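Local coordinates for bottromycin amidohydrolase (Streptomyces purpureus, PDB 6I5S), which probably hydrolyses a thiazoline-containing intermediate of bottromycin biosynthesis, acting as a thiazoline-specific, zinc-dependent amidohydrolase and gatekeeper of the pathway, at residues L106-V111 and R436-R441; R165-V170 and E194-D199; H229-V234 and R277-E282; N236-R239 and R245-A248; L402-R407 and G426-G431. One frame throughout, in Å; residues are numbered along the deposited sequence. Where two conformers were deposited one is given.

Contact 1: L106-V111 and R436-R441; sequences LLVHGV and RLWSLR
The imidazole of His109 meets the indole of Trp438 in a T-shaped (edge-to-face) pair, part of a junction in which an aromatic pair and a valine join two helices distant in sequence. The histidine supplies the edge: CE1 lies 3.6 Å from CZ3 of Trp438, over one face of the six-membered ring but displaced toward its rim. Ring planes at 83° and centroids 4.9 Å apart make the geometry nearly perpendicular. The indole reaches this place because CG of Trp438 is anti to the backbone N (chi1 -174°). ND1, the ring atom next to CE1, is hydrogen-bonded to the carbonyl O of Gly105, which fixes the rotation of the imidazole.

Apolar contacts lie beside this pair. Val108 divides its two methyls: CG1 lies 3.9 Å from CB of Trp438, while CG2 approaches CB of Leu437 at 3.8 Å. Were Trp438 replaced by an alanine, CE1 of His109 would probably lose the face it points at, and a gap would open beside CG1 of Val108.

Backbone bonds give the histidine its position just past the helix. Gly110, with positive phi, is the C' residue of a Schellman motif, in which Val111 N bonds to Leu106 O at 2.9 Å and Gly110 N to Leu107 O at 3.0 Å. The contact thus sets the C-terminal end of helix 100-108 against the middle of helix 431-444. Helix 358-369 borders it through Pro358, helix 23-31 meets Leu437 through Leu31, and the chain runs on from the capped end into strand 111-116.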
# COMPACT_ATOMS: atom_id res chain seq x y z
N LEU A 106 7.76 1.90 -5.27
CA LEU A 106 6.37 1.70 -5.62
C LEU A 106 6.15 1.75 -7.13
O LEU A 106 5.53 0.83 -7.69
CB LEU A 106 5.47 2.72 -4.90
CG LEU A 106 5.43 2.57 -3.39
CD1 LEU A 106 4.73 3.76 -2.76
CD2 LEU A 106 4.76 1.28 -2.94
N LEU A 107 6.68 2.81 -7.82
CA LEU A 107 6.43 2.98 -9.25
C LEU A 107 6.94 1.78 -10.03
O LEU A 107 6.29 1.30 -10.95
CB LEU A 107 7.15 4.23 -9.76
CG LEU A 107 6.50 5.54 -9.34
CD1 LEU A 107 7.43 6.66 -9.84
CD2 LEU A 107 5.11 5.63 -9.95
N VAL A 108 8.14 1.33 -9.69
CA VAL A 108 8.77 0.23 -10.42
C VAL A 108 7.91 -1.03 -10.37
O VAL A 108 7.94 -1.86 -11.28
CB VAL A 108 10.18 -0.01 -9.82
CG1 VAL A 108 10.65 -1.42 -10.05
CG2 VAL A 108 11.15 1.01 -10.37
N HIS A 109 7.10 -1.17 -9.31
CA HIS A 109 6.29 -2.35 -9.12
C HIS A 109 4.84 -2.12 -9.49
O HIS A 109 3.99 -2.98 -9.16
CB HIS A 109 6.43 -2.87 -7.68
CG HIS A 109 7.80 -3.42 -7.44
ND1 HIS A 109 8.87 -2.64 -7.07
CD2 HIS A 109 8.29 -4.68 -7.60
CE1 HIS A 109 9.97 -3.38 -7.04
NE2 HIS A 109 9.64 -4.62 -7.35
N GLY A 110 4.56 -1.04 -10.23
CA GLY A 110 3.23 -0.79 -10.77
C GLY A 110 2.30 -0.07 -9.82
O GLY A 110 1.10 0.04 -10.10
N VAL A 111 2.81 0.37 -8.69
CA VAL A 111 2.00 1.05 -7.67
C VAL A 111 2.02 2.54 -8.00
O VAL A 111 3.05 3.22 -7.85
CB VAL A 111 2.54 0.80 -6.27
CG1 VAL A 111 1.66 1.59 -5.26
CG2 VAL A 111 2.52 -0.67 -5.90
N ARG A 436 16.10 0.75 -15.05
CA ARG A 436 17.05 1.79 -14.69
C ARG A 436 16.66 2.45 -13.36
O ARG A 436 17.53 2.75 -12.52
CB ARG A 436 17.11 2.83 -15.82
CG ARG A 436 18.10 3.95 -15.65
CD ARG A 436 18.18 4.81 -16.93
NE ARG A 436 18.51 4.00 -18.12
CZ ARG A 436 17.73 3.83 -19.18
NH1 ARG A 436 16.53 4.40 -19.27
NH2 ARG A 436 18.16 3.08 -20.19
N LEU A 437 15.37 2.71 -13.16
CA LEU A 437 14.91 3.29 -11.90
C LEU A 437 15.17 2.36 -10.73
O LEU A 437 15.68 2.78 -9.69
CB LEU A 437 13.41 3.63 -11.95
CG LEU A 437 13.00 4.87 -12.76
CD1 LEU A 437 11.48 4.98 -12.95
CD2 LEU A 437 13.47 6.04 -12.02
N TRP A 438 14.89 1.09 -10.90
CA TRP A 438 15.16 0.15 -9.82
C TRP A 438 16.67 0.07 -9.54
O TRP A 438 17.11 0.16 -8.39
CB TRP A 438 14.56 -1.22 -10.16
CG TRP A 438 14.64 -2.26 -9.07
CD1 TRP A 438 15.29 -3.46 -9.14
CD2 TRP A 438 14.04 -2.22 -7.75
NE1 TRP A 438 15.15 -4.17 -7.97
CE2 TRP A 438 14.39 -3.43 -7.10
CE3 TRP A 438 13.24 -1.29 -7.06
CZ2 TRP A 438 13.98 -3.72 -5.79
CZ3 TRP A 438 12.85 -1.60 -5.75
CH2 TRP A 438 13.19 -2.81 -5.17
N SER A 439 17.48 -0.05 -10.61
CA SER A 439 18.93 -0.09 -10.41
C SER A 439 19.42 1.16 -9.68
O SER A 439 20.27 1.07 -8.79
CB SER A 439 19.64 -0.28 -11.76
OG SER A 439 20.99 -0.09 -11.57
N LEU A 440 18.87 2.34 -10.01
CA LEU A 440 19.31 3.55 -9.35
C LEU A 440 18.87 3.58 -7.89
O LEU A 440 19.66 3.94 -7.00
CB LEU A 440 18.74 4.77 -10.07
CG LEU A 440 19.17 6.12 -9.51
CD1 LEU A 440 20.64 6.32 -9.64
CD2 LEU A 440 18.43 7.16 -10.31
N ARG A 441 17.66 3.11 -7.64
CA ARG A 441 17.16 3.01 -6.25
C ARG A 441 18.07 2.12 -5.41
O ARG A 441 18.36 2.42 -4.24
CB ARG A 441 15.71 2.46 -6.27
CG ARG A 441 15.38 1.31 -5.26
CD ARG A 441 15.26 1.87 -3.99
NE ARG A 441 14.81 0.96 -2.93
CZ ARG A 441 15.56 0.59 -1.92
NH1 ARG A 441 16.87 0.87 -1.88
NH2 ARG A 441 14.97 -0.07 -0.93

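Contact 2: R165-V170 and E194-D199; sequences RDVAKV and EALVRD
Helices 164-177 and 190-203 pack against each other here, and Val167 and Leu196 form the narrow apolar seam between them, a small example of helix-helix packing carried by very few side chains. Their CA atoms are 6.1 Å apart, a close approach permitted by the short valine. CG1 of Val167 does the touching: it lies 3.8 Å from CD1 of Leu196 and 3.9 Å from CA of the same leucine, and so rests partly against the backbone of the other helix. This methyl is anti to the backbone N of Val167 (chi1 167°), which carries it across the seam.

Asp199 borders the seam more loosely, with OD2 4.3 Å from CG1 of Val167. Its carboxylate is gripped side-on by its neighbour Arg198. NE bonds to OD1 at 2.9 Å, from above the carboxylate plane, and NH2 bonds to OD2 at 3.2 Å with an N-H...O angle of 161°.

Val161 and Val184, from adjoining loops, extend the apolar surroundings of Val167 and Leu196 respectively. Across the interface no hydrogen bond forms, so the two helices are held here by dispersion and shape, while the charge of Asp199 is probably balanced largely within its own helix by Arg198.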
# COMPACT_ATOMS: atom_id res chain seq x y z
N ARG A 165 -12.90 19.36 21.89
CA ARG A 165 -12.10 20.44 21.31
C ARG A 165 -10.88 19.89 20.59
O ARG A 165 -10.51 20.37 19.52
CB ARG A 165 -11.65 21.43 22.38
CG ARG A 165 -10.82 22.58 21.79
CD ARG A 165 -10.69 23.77 22.70
NE ARG A 165 -10.34 24.96 21.94
CZ ARG A 165 -11.22 25.80 21.40
NH1 ARG A 165 -12.53 25.61 21.55
NH2 ARG A 165 -10.78 26.85 20.72
N ASP A 166 -10.24 18.86 21.17
CA ASP A 166 -9.14 18.21 20.49
C ASP A 166 -9.59 17.61 19.16
O ASP A 166 -8.86 17.67 18.16
CB ASP A 166 -8.53 17.11 21.36
CG ASP A 166 -7.87 17.64 22.62
OD1 ASP A 166 -7.44 18.82 22.64
OD2 ASP A 166 -7.79 16.84 23.60
N VAL A 167 -10.78 16.97 19.15
CA VAL A 167 -11.32 16.40 17.90
C VAL A 167 -11.55 17.50 16.87
O VAL A 167 -11.25 17.35 15.68
CB VAL A 167 -12.62 15.62 18.17
CG1 VAL A 167 -13.37 15.29 16.85
CG2 VAL A 167 -12.32 14.29 18.92
N ALA A 168 -12.12 18.61 17.30
CA ALA A 168 -12.40 19.70 16.36
C ALA A 168 -11.12 20.20 15.69
O ALA A 168 -11.13 20.54 14.49
CB ALA A 168 -13.13 20.81 17.13
N LYS A 169 -10.03 20.30 16.45
CA LYS A 169 -8.78 20.79 15.89
C LYS A 169 -8.24 19.88 14.80
O LYS A 169 -7.56 20.34 13.88
CB LYS A 169 -7.73 20.95 17.00
CG LYS A 169 -7.94 22.12 18.03
CD LYS A 169 -6.75 22.03 19.04
CE LYS A 169 -6.82 23.04 20.12
NZ LYS A 169 -5.67 22.85 21.06
N VAL A 170 -8.50 18.57 14.89
CA VAL A 170 -8.07 17.69 13.84
C VAL A 170 -8.92 17.87 12.59
O VAL A 170 -8.39 17.94 11.48
CB VAL A 170 -8.06 16.23 14.32
CG1 VAL A 170 -7.67 15.28 13.18
CG2 VAL A 170 -7.19 16.10 15.52
N GLU A 194 -16.58 8.08 19.53
CA GLU A 194 -17.96 8.28 19.06
C GLU A 194 -18.16 9.68 18.55
O GLU A 194 -18.84 9.90 17.53
CB GLU A 194 -18.97 8.00 20.19
CG GLU A 194 -19.06 6.54 20.56
CD GLU A 194 -19.93 6.25 21.78
OE1 GLU A 194 -20.52 7.16 22.42
OE2 GLU A 194 -20.01 5.05 22.12
N ALA A 195 -17.62 10.66 19.29
CA ALA A 195 -17.70 12.05 18.84
C ALA A 195 -16.93 12.27 17.55
O ALA A 195 -17.40 13.01 16.67
CB ALA A 195 -17.18 12.98 19.92
N LEU A 196 -15.75 11.64 17.42
CA LEU A 196 -14.90 11.80 16.23
C LEU A 196 -15.59 11.25 15.00
O LEU A 196 -15.66 11.92 13.97
CB LEU A 196 -13.58 11.07 16.44
CG LEU A 196 -12.64 10.94 15.25
CD1 LEU A 196 -12.21 12.31 14.82
CD2 LEU A 196 -11.46 10.14 15.67
N VAL A 197 -16.16 10.03 15.10
CA VAL A 197 -16.79 9.49 13.91
C VAL A 197 -18.08 10.22 13.59
O VAL A 197 -18.40 10.39 12.40
CB VAL A 197 -16.98 7.95 13.98
CG1 VAL A 197 -15.58 7.27 14.04
CG2 VAL A 197 -17.87 7.57 15.11
N ARG A 198 -18.83 10.71 14.61
CA ARG A 198 -20.01 11.51 14.35
C ARG A 198 -19.63 12.80 13.61
O ARG A 198 -20.24 13.17 12.61
CB ARG A 198 -20.71 11.84 15.67
CG ARG A 198 -21.90 12.78 15.56
CD ARG A 198 -22.24 13.32 16.96
NE ARG A 198 -21.15 14.20 17.38
CZ ARG A 198 -20.83 14.47 18.63
NH1 ARG A 198 -21.54 13.93 19.64
NH2 ARG A 198 -19.82 15.28 18.89
N ASP A 199 -18.59 13.47 14.09
CA ASP A 199 -18.25 14.77 13.50
C ASP A 199 -17.51 14.65 12.17
O ASP A 199 -17.68 15.52 11.28
CB ASP A 199 -17.41 15.59 14.49
CG ASP A 199 -18.21 15.94 15.76
OD1 ASP A 199 -19.45 15.82 15.72
OD2 ASP A 199 -17.61 16.26 16.81

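Contact 3: H229-V234 and R277-E282; sequences HLYGFV and RARTGE. With ZN (zinc ion), chain B.
Arg279 sends its side chain from helix 273-280 toward His229 and Tyr231, and its course shows how a second-shell residue can approach a metal centre. The arginine was modelled in two conformers, and the distances given hold for one of them. CB points toward the opposing segment, and the chain then runs extended from CG through CD to NE, carrying the guanidinium across the gap. On the way CD rests against the Phe238 ring. At the tip the two terminal nitrogens part. NH1 lies 3.4 Å from OH of Tyr231, with the phenol and guanidinium planes turned 34° from each other. NH2 stands 4.0 Å from CE1 of His229; this carbon meets the guanidinium edge near its plane, and the two planes are 73° apart. The strongest partner of NH2 is Asp348, with which it forms a salt bridge, and Trp276 makes a cation-pi contact with the guanidinium.

His229 is fixed from several sides. Its NE2 binds a zinc ion at 2.2 Å, while ND1 is hydrogen-bonded to the hydroxyl of Thr272. Its CB sits 3.6 Å above the centre of the Tyr231 ring.

Two waters bind this zinc, together with ligands that include His210. Since Asp348 binds the second zinc, Arg279 lies close to a ligand of each metal, in a binuclear site bridged by a carboxylated lysine that is characteristic of the amidohydrolase superfamily.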
# COMPACT_ATOMS: atom_id res chain seq x y z
N HIS A 229 -4.99 -4.26 9.64
CA HIS A 229 -4.20 -5.30 10.29
C HIS A 229 -5.04 -6.41 10.90
O HIS A 229 -4.48 -7.27 11.61
CB HIS A 229 -3.31 -4.73 11.41
CG HIS A 229 -2.56 -3.48 11.07
ND1 HIS A 229 -1.67 -3.40 10.02
CD2 HIS A 229 -2.54 -2.26 11.68
CE1 HIS A 229 -1.16 -2.18 9.98
NE2 HIS A 229 -1.66 -1.48 10.98
N LEU A 230 -6.34 -6.47 10.61
CA LEU A 230 -7.29 -7.37 11.28
C LEU A 230 -7.44 -7.07 12.77
O LEU A 230 -8.09 -7.84 13.49
CB LEU A 230 -6.90 -8.86 11.05
CG LEU A 230 -6.88 -9.31 9.59
CD1 LEU A 230 -6.44 -10.78 9.51
CD2 LEU A 230 -8.24 -9.13 8.97
N TYR A 231 -6.93 -5.94 13.27
CA TYR A 231 -7.14 -5.66 14.68
C TYR A 231 -8.63 -5.50 14.91
O TYR A 231 -9.36 -5.05 14.02
CB TYR A 231 -6.39 -4.43 15.14
CG TYR A 231 -4.88 -4.53 15.06
CD1 TYR A 231 -4.22 -5.75 15.04
CD2 TYR A 231 -4.10 -3.39 14.98
CE1 TYR A 231 -2.85 -5.78 14.95
CE2 TYR A 231 -2.75 -3.44 14.91
CZ TYR A 231 -2.12 -4.63 14.92
OH TYR A 231 -0.73 -4.66 14.81
N GLY A 232 -9.07 -5.93 16.07
CA GLY A 232 -10.51 -6.05 16.30
C GLY A 232 -10.99 -7.48 16.14
O GLY A 232 -11.66 -8.02 17.01
N PHE A 233 -10.67 -8.09 15.01
CA PHE A 233 -10.87 -9.54 14.88
C PHE A 233 -9.85 -10.30 15.72
O PHE A 233 -10.14 -11.37 16.27
CB PHE A 233 -10.75 -9.95 13.41
CG PHE A 233 -11.83 -9.35 12.53
CD1 PHE A 233 -13.12 -9.88 12.53
CD2 PHE A 233 -11.57 -8.23 11.78
CE1 PHE A 233 -14.11 -9.30 11.76
CE2 PHE A 233 -12.54 -7.65 11.00
CZ PHE A 233 -13.82 -8.20 10.99
N VAL A 234 -8.63 -9.78 15.78
CA VAL A 234 -7.59 -10.27 16.68
C VAL A 234 -7.03 -9.07 17.42
O VAL A 234 -7.15 -7.94 16.95
CB VAL A 234 -6.47 -11.02 15.91
CG1 VAL A 234 -7.08 -12.14 15.15
CG2 VAL A 234 -5.77 -10.10 14.99
N ARG A 277 3.75 -11.13 8.84
CA ARG A 277 4.78 -12.13 8.54
C ARG A 277 6.16 -11.62 8.92
O ARG A 277 6.95 -12.30 9.55
CB ARG A 277 4.71 -12.46 7.05
CG ARG A 277 5.70 -13.53 6.51
CD ARG A 277 5.22 -14.96 6.86
NE ARG A 277 3.93 -15.21 6.25
CZ ARG A 277 3.19 -16.29 6.54
NH1 ARG A 277 2.01 -16.47 5.98
NH2 ARG A 277 3.61 -17.17 7.43
N ALA A 278 6.48 -10.38 8.52
CA ALA A 278 7.80 -9.86 8.86
C ALA A 278 8.00 -9.68 10.36
O ALA A 278 9.11 -9.88 10.86
CB ALA A 278 8.02 -8.52 8.11
N ARG A 279 6.95 -9.35 11.13
CA ARG A 279 7.10 -9.18 12.58
C ARG A 279 7.39 -10.48 13.32
O ARG A 279 7.84 -10.43 14.47
CB ARG A 279 5.83 -8.52 13.17
CG ARG A 279 5.57 -7.08 12.68
CD ARG A 279 4.16 -6.55 13.07
NE ARG A 279 3.71 -5.39 12.27
CZ ARG A 279 2.43 -5.07 12.02
NH1 ARG A 279 1.42 -5.80 12.49
NH2 ARG A 279 2.16 -4.02 11.27
N THR A 280 7.09 -11.63 12.71
CA THR A 280 7.29 -12.92 13.40
C THR A 280 8.75 -13.25 13.57
O THR A 280 9.10 -14.01 14.48
CB THR A 280 6.67 -14.09 12.64
OG1 THR A 280 7.33 -14.25 11.39
CG2 THR A 280 5.17 -13.98 12.49
N GLY A 281 9.61 -12.72 12.71
CA GLY A 281 10.99 -13.13 12.68
C GLY A 281 11.26 -14.38 11.86
O GLY A 281 12.40 -14.83 11.81
N GLU A 282 10.24 -14.92 11.19
CA GLU A 282 10.42 -16.03 10.27
C GLU A 282 11.25 -15.58 9.06
O GLU A 282 11.35 -14.38 8.74
CB GLU A 282 9.08 -16.58 9.77
CG GLU A 282 8.29 -15.58 8.88
CD GLU A 282 8.59 -15.69 7.37
OE1 GLU A 282 8.88 -14.64 6.72
OE2 GLU A 282 8.53 -16.81 6.84
ZN ZN B . -0.88 0.14 12.22
O HOH W 1 0.68 0.85 13.51
O HOH W 2 1.07 0.00 11.14

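Contact 4: N236-R239 and R245-A248; sequences NVFR and RWDA
The Phe238 ring turns its edge toward the face of the Trp246 indole in an offset edge-to-face pair, with ring planes at 75° and centroids 5.7 Å apart. At that edge CE1 of Phe238 lies 3.8 Å from CZ2 of Trp246, and CZ lies near CH2 of the same indole. One face of each ring is covered by a side chain from its own segment: CG2 of Val237 sits over the centre of the phenyl, and CB of Arg245 lies above the indole, offset toward the rim. The guanidinium of Arg245 has CA of Phe238 over one face, and its plane stands at 66° to the phenyl ring.

The aliphatic part of Arg245 provides much of the rest of the link. Its CG comes to 3.1 Å from the carbonyl O of Val237, and its CD lies 4.0 Å from CD1 of Phe238. With the chain extended from CG to NE, the arginine runs past this 3-10 turn. Further along the helix, Ala248 CB meets CG1 of Val237 at 4.0 Å.

Asn236 shapes the turn from within: its OD1 accepts from Phe238 N at 3.1 Å, an Asx turn that closes on the backbone N of Phe238. The phenyl ring also meets Trp276 of helix 273-280.

As a worked case of local folding, this contact closes a short connection onto the first turn of helix 245-254 without a hydrogen bond between the segments: aromatic and aliphatic surfaces make the join, while NE of Arg245 is bonded to the carbonyl of Leu240 in the intervening loop.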
# COMPACT_ATOMS: atom_id res chain seq x y z
N ASN A 236 -4.28 -6.40 18.93
CA ASN A 236 -2.98 -5.83 18.60
C ASN A 236 -1.97 -6.33 19.64
O ASN A 236 -1.74 -5.68 20.68
CB ASN A 236 -3.03 -4.30 18.56
CG ASN A 236 -1.69 -3.71 18.24
OD1 ASN A 236 -0.68 -4.43 18.06
ND2 ASN A 236 -1.64 -2.39 18.15
N VAL A 237 -1.45 -7.53 19.41
CA VAL A 237 -0.53 -8.14 20.37
C VAL A 237 0.79 -7.40 20.46
O VAL A 237 1.55 -7.60 21.41
CB VAL A 237 -0.29 -9.63 20.01
CG1 VAL A 237 -1.59 -10.41 20.11
CG2 VAL A 237 0.32 -9.80 18.64
N PHE A 238 1.06 -6.47 19.54
CA PHE A 238 2.33 -5.74 19.62
C PHE A 238 2.31 -4.70 20.72
O PHE A 238 3.37 -4.20 21.09
CB PHE A 238 2.69 -5.18 18.24
CG PHE A 238 2.70 -6.25 17.20
CD1 PHE A 238 3.73 -7.20 17.16
CD2 PHE A 238 1.64 -6.41 16.34
CE1 PHE A 238 3.71 -8.25 16.25
CE2 PHE A 238 1.63 -7.46 15.42
CZ PHE A 238 2.65 -8.38 15.39
N ARG A 239 1.14 -4.49 21.35
CA ARG A 239 1.04 -3.71 22.58
C ARG A 239 1.48 -4.49 23.80
O ARG A 239 1.61 -3.88 24.87
CB ARG A 239 -0.39 -3.22 22.83
CG ARG A 239 -0.88 -2.22 21.78
CD ARG A 239 -2.39 -2.12 21.76
NE ARG A 239 -2.92 -1.79 23.07
CZ ARG A 239 -2.85 -0.59 23.62
NH1 ARG A 239 -2.26 0.41 22.99
NH2 ARG A 239 -3.38 -0.40 24.82
N ARG A 245 3.45 -12.11 23.14
CA ARG A 245 2.68 -11.67 21.98
C ARG A 245 2.07 -12.83 21.22
O ARG A 245 0.91 -12.77 20.81
CB ARG A 245 3.55 -10.85 21.03
CG ARG A 245 4.00 -9.56 21.63
CD ARG A 245 4.86 -8.75 20.70
NE ARG A 245 5.38 -7.57 21.38
CZ ARG A 245 6.43 -6.88 20.96
NH1 ARG A 245 7.06 -7.26 19.85
NH2 ARG A 245 6.84 -5.82 21.65
N TRP A 246 2.86 -13.86 20.92
CA TRP A 246 2.39 -14.89 20.01
C TRP A 246 1.52 -15.91 20.72
O TRP A 246 0.58 -16.44 20.12
CB TRP A 246 3.60 -15.52 19.29
CG TRP A 246 4.37 -14.37 18.52
CD1 TRP A 246 5.53 -13.73 18.92
CD2 TRP A 246 3.98 -13.72 17.31
NE1 TRP A 246 5.88 -12.77 18.03
CE2 TRP A 246 4.93 -12.72 17.04
CE3 TRP A 246 2.91 -13.87 16.43
CZ2 TRP A 246 4.84 -11.90 15.96
CZ3 TRP A 246 2.83 -13.07 15.36
CH2 TRP A 246 3.78 -12.08 15.12
N ASP A 247 1.78 -16.16 22.02
CA ASP A 247 0.84 -16.87 22.87
C ASP A 247 -0.52 -16.16 22.90
O ASP A 247 -1.57 -16.80 22.84
CB ASP A 247 1.39 -16.97 24.30
CG ASP A 247 2.59 -17.89 24.41
OD1 ASP A 247 2.90 -18.63 23.45
OD2 ASP A 247 3.23 -17.86 25.48
N ALA A 248 -0.52 -14.84 23.04
CA ALA A 248 -1.77 -14.09 23.05
C ALA A 248 -2.48 -14.20 21.71
O ALA A 248 -3.71 -14.32 21.64
CB ALA A 248 -1.48 -12.62 23.39

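Contact 5: L402-R407 and G426-G431; sequences LVFYRR and GVFLDG
Phe404 and Phe428 meet in a T-shaped (edge-to-face) aromatic pair, which by itself carries the contact between strands 402-405 and 427-430. Phe428 supplies the edge. Its CE1 lies 3.9 Å from CD2 of Phe404, above one face of that ring and shifted toward the rim. The planes stand at 77° and the centroids are 5.2 Å apart. Phe428 has CG anti to its backbone nitrogen (chi1 -173°), and the ring end comes nearer to the other strand than its CB direction would suggest.

Further aromatic and apolar neighbours pack against the pair. Phe40 meets both rings, Trp84 makes an edge-to-face contact with Phe404, and Leu423 touches both phenylalanines from strand 421-424, which lies between their two strands in the sheet. Replacement of Phe404 by a serine would probably take away the surface on which CE1 of Phe428 rests and also the partner of Trp84.

Backbone hydrogen bonds join Phe404 to Gly421 of the intervening strand rather than to the strand of Phe428. The two strands flanking 421-424 are therefore bridged over the sheet by side chains alone, through an attraction that matches the slightly positive C-H edge of one ring to the electron-rich face of the other.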
# COMPACT_ATOMS: atom_id res chain seq x y z
N LEU A 402 -1.92 3.09 -15.37
CA LEU A 402 -2.17 1.75 -15.89
C LEU A 402 -0.89 0.94 -15.85
O LEU A 402 0.20 1.51 -15.92
CB LEU A 402 -2.65 1.83 -17.34
CG LEU A 402 -3.96 2.56 -17.62
CD1 LEU A 402 -4.17 2.72 -19.13
CD2 LEU A 402 -5.10 1.76 -16.96
N VAL A 403 -1.01 -0.39 -15.78
CA VAL A 403 0.15 -1.27 -15.78
C VAL A 403 0.07 -2.18 -17.00
O VAL A 403 -0.98 -2.74 -17.31
CB VAL A 403 0.21 -2.12 -14.50
CG1 VAL A 403 1.55 -2.79 -14.38
CG2 VAL A 403 -0.06 -1.23 -13.27
N PHE A 404 1.19 -2.32 -17.70
CA PHE A 404 1.27 -2.99 -18.99
C PHE A 404 2.12 -4.25 -18.90
O PHE A 404 3.19 -4.23 -18.29
CB PHE A 404 1.92 -2.08 -20.02
CG PHE A 404 1.05 -0.97 -20.50
CD1 PHE A 404 0.62 -0.95 -21.81
CD2 PHE A 404 0.68 0.08 -19.66
CE1 PHE A 404 -0.16 0.09 -22.29
CE2 PHE A 404 -0.09 1.11 -20.15
CZ PHE A 404 -0.53 1.11 -21.46
N TYR A 405 1.67 -5.33 -19.57
CA TYR A 405 2.34 -6.62 -19.63
C TYR A 405 2.29 -7.17 -21.04
O TYR A 405 1.25 -7.08 -21.72
CB TYR A 405 1.66 -7.62 -18.70
CG TYR A 405 1.65 -7.17 -17.25
CD1 TYR A 405 2.69 -7.50 -16.38
CD2 TYR A 405 0.58 -6.44 -16.75
CE1 TYR A 405 2.65 -7.11 -15.01
CE2 TYR A 405 0.57 -5.98 -15.39
CZ TYR A 405 1.61 -6.34 -14.56
OH TYR A 405 1.61 -5.96 -13.24
N ARG A 406 3.42 -7.72 -21.50
CA ARG A 406 3.44 -8.35 -22.81
C ARG A 406 2.74 -9.70 -22.77
O ARG A 406 2.17 -10.13 -23.77
CB ARG A 406 4.87 -8.52 -23.28
CG ARG A 406 5.57 -7.28 -23.70
CD ARG A 406 4.91 -6.64 -24.90
NE ARG A 406 5.73 -5.54 -25.43
CZ ARG A 406 5.35 -4.75 -26.44
NH1 ARG A 406 4.16 -4.90 -27.01
NH2 ARG A 406 6.19 -3.82 -26.88
N ARG A 407 2.78 -10.38 -21.64
CA ARG A 407 2.08 -11.65 -21.45
C ARG A 407 1.05 -11.46 -20.34
O ARG A 407 1.21 -10.60 -19.48
CB ARG A 407 3.04 -12.77 -21.08
CG ARG A 407 4.06 -13.11 -22.18
CD ARG A 407 4.99 -14.26 -21.77
NE ARG A 407 5.90 -14.64 -22.86
CZ ARG A 407 6.82 -15.60 -22.78
NH1 ARG A 407 6.98 -16.30 -21.66
NH2 ARG A 407 7.60 -15.85 -23.83
N GLY A 426 -0.06 9.49 -17.42
CA GLY A 426 0.29 9.64 -18.85
C GLY A 426 1.74 9.47 -19.25
O GLY A 426 2.02 9.37 -20.46
N VAL A 427 2.68 9.46 -18.32
CA VAL A 427 4.08 9.21 -18.68
C VAL A 427 4.27 7.70 -18.76
O VAL A 427 3.99 6.98 -17.79
CB VAL A 427 5.04 9.82 -17.65
CG1 VAL A 427 6.46 9.37 -17.91
CG2 VAL A 427 4.92 11.33 -17.62
N PHE A 428 4.80 7.23 -19.86
CA PHE A 428 5.01 5.79 -20.05
C PHE A 428 6.43 5.43 -19.69
O PHE A 428 7.37 5.78 -20.41
CB PHE A 428 4.72 5.36 -21.49
CG PHE A 428 4.77 3.84 -21.68
CD1 PHE A 428 3.82 3.03 -21.09
CD2 PHE A 428 5.75 3.23 -22.49
CE1 PHE A 428 3.84 1.65 -21.25
CE2 PHE A 428 5.77 1.84 -22.65
CZ PHE A 428 4.81 1.05 -22.06
N LEU A 429 6.59 4.68 -18.62
CA LEU A 429 7.87 4.10 -18.21
C LEU A 429 7.95 2.71 -18.83
O LEU A 429 7.23 1.80 -18.39
CB LEU A 429 7.97 3.99 -16.70
CG LEU A 429 7.66 5.30 -15.89
CD1 LEU A 429 7.61 5.05 -14.42
CD2 LEU A 429 8.70 6.37 -16.27
N ASP A 430 8.84 2.53 -19.81
CA ASP A 430 8.98 1.22 -20.42
C ASP A 430 9.89 0.33 -19.57
O ASP A 430 10.37 0.71 -18.51
CB ASP A 430 9.47 1.31 -21.88
CG ASP A 430 10.88 1.81 -22.04
OD1 ASP A 430 11.69 1.74 -21.12
OD2 ASP A 430 11.20 2.32 -23.15
N GLY A 431 10.11 -0.90 -20.03
CA GLY A 431 10.82 -1.86 -19.21
C GLY A 431 12.24 -1.44 -18.92
O GLY A 431 12.76 -1.68 -17.85

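How the contacts relate
Contacts 3 and 4 form one neighbourhood: their centres are 9 Å apart, and Thr280 CG2 lies 3.5 Å from Trp246 CH2. Contact 3 holds a zinc ligand, whereas the side chain of Phe238 in contact 4 lies beside residues of contact 3 and about 8 Å from a zinc ion. A second cluster joins contacts 1 and 5, with centres 12 Å apart; strand 427-430 leads directly into helix 431-444, and Leu437 CD1 packs 4.1 Å from Leu429 CD1. Contact 2 stands apart, its centre 29 Å from that of contact 3 and 43 Å from that of contact 5. Along the chain, contact 1 spans all the others.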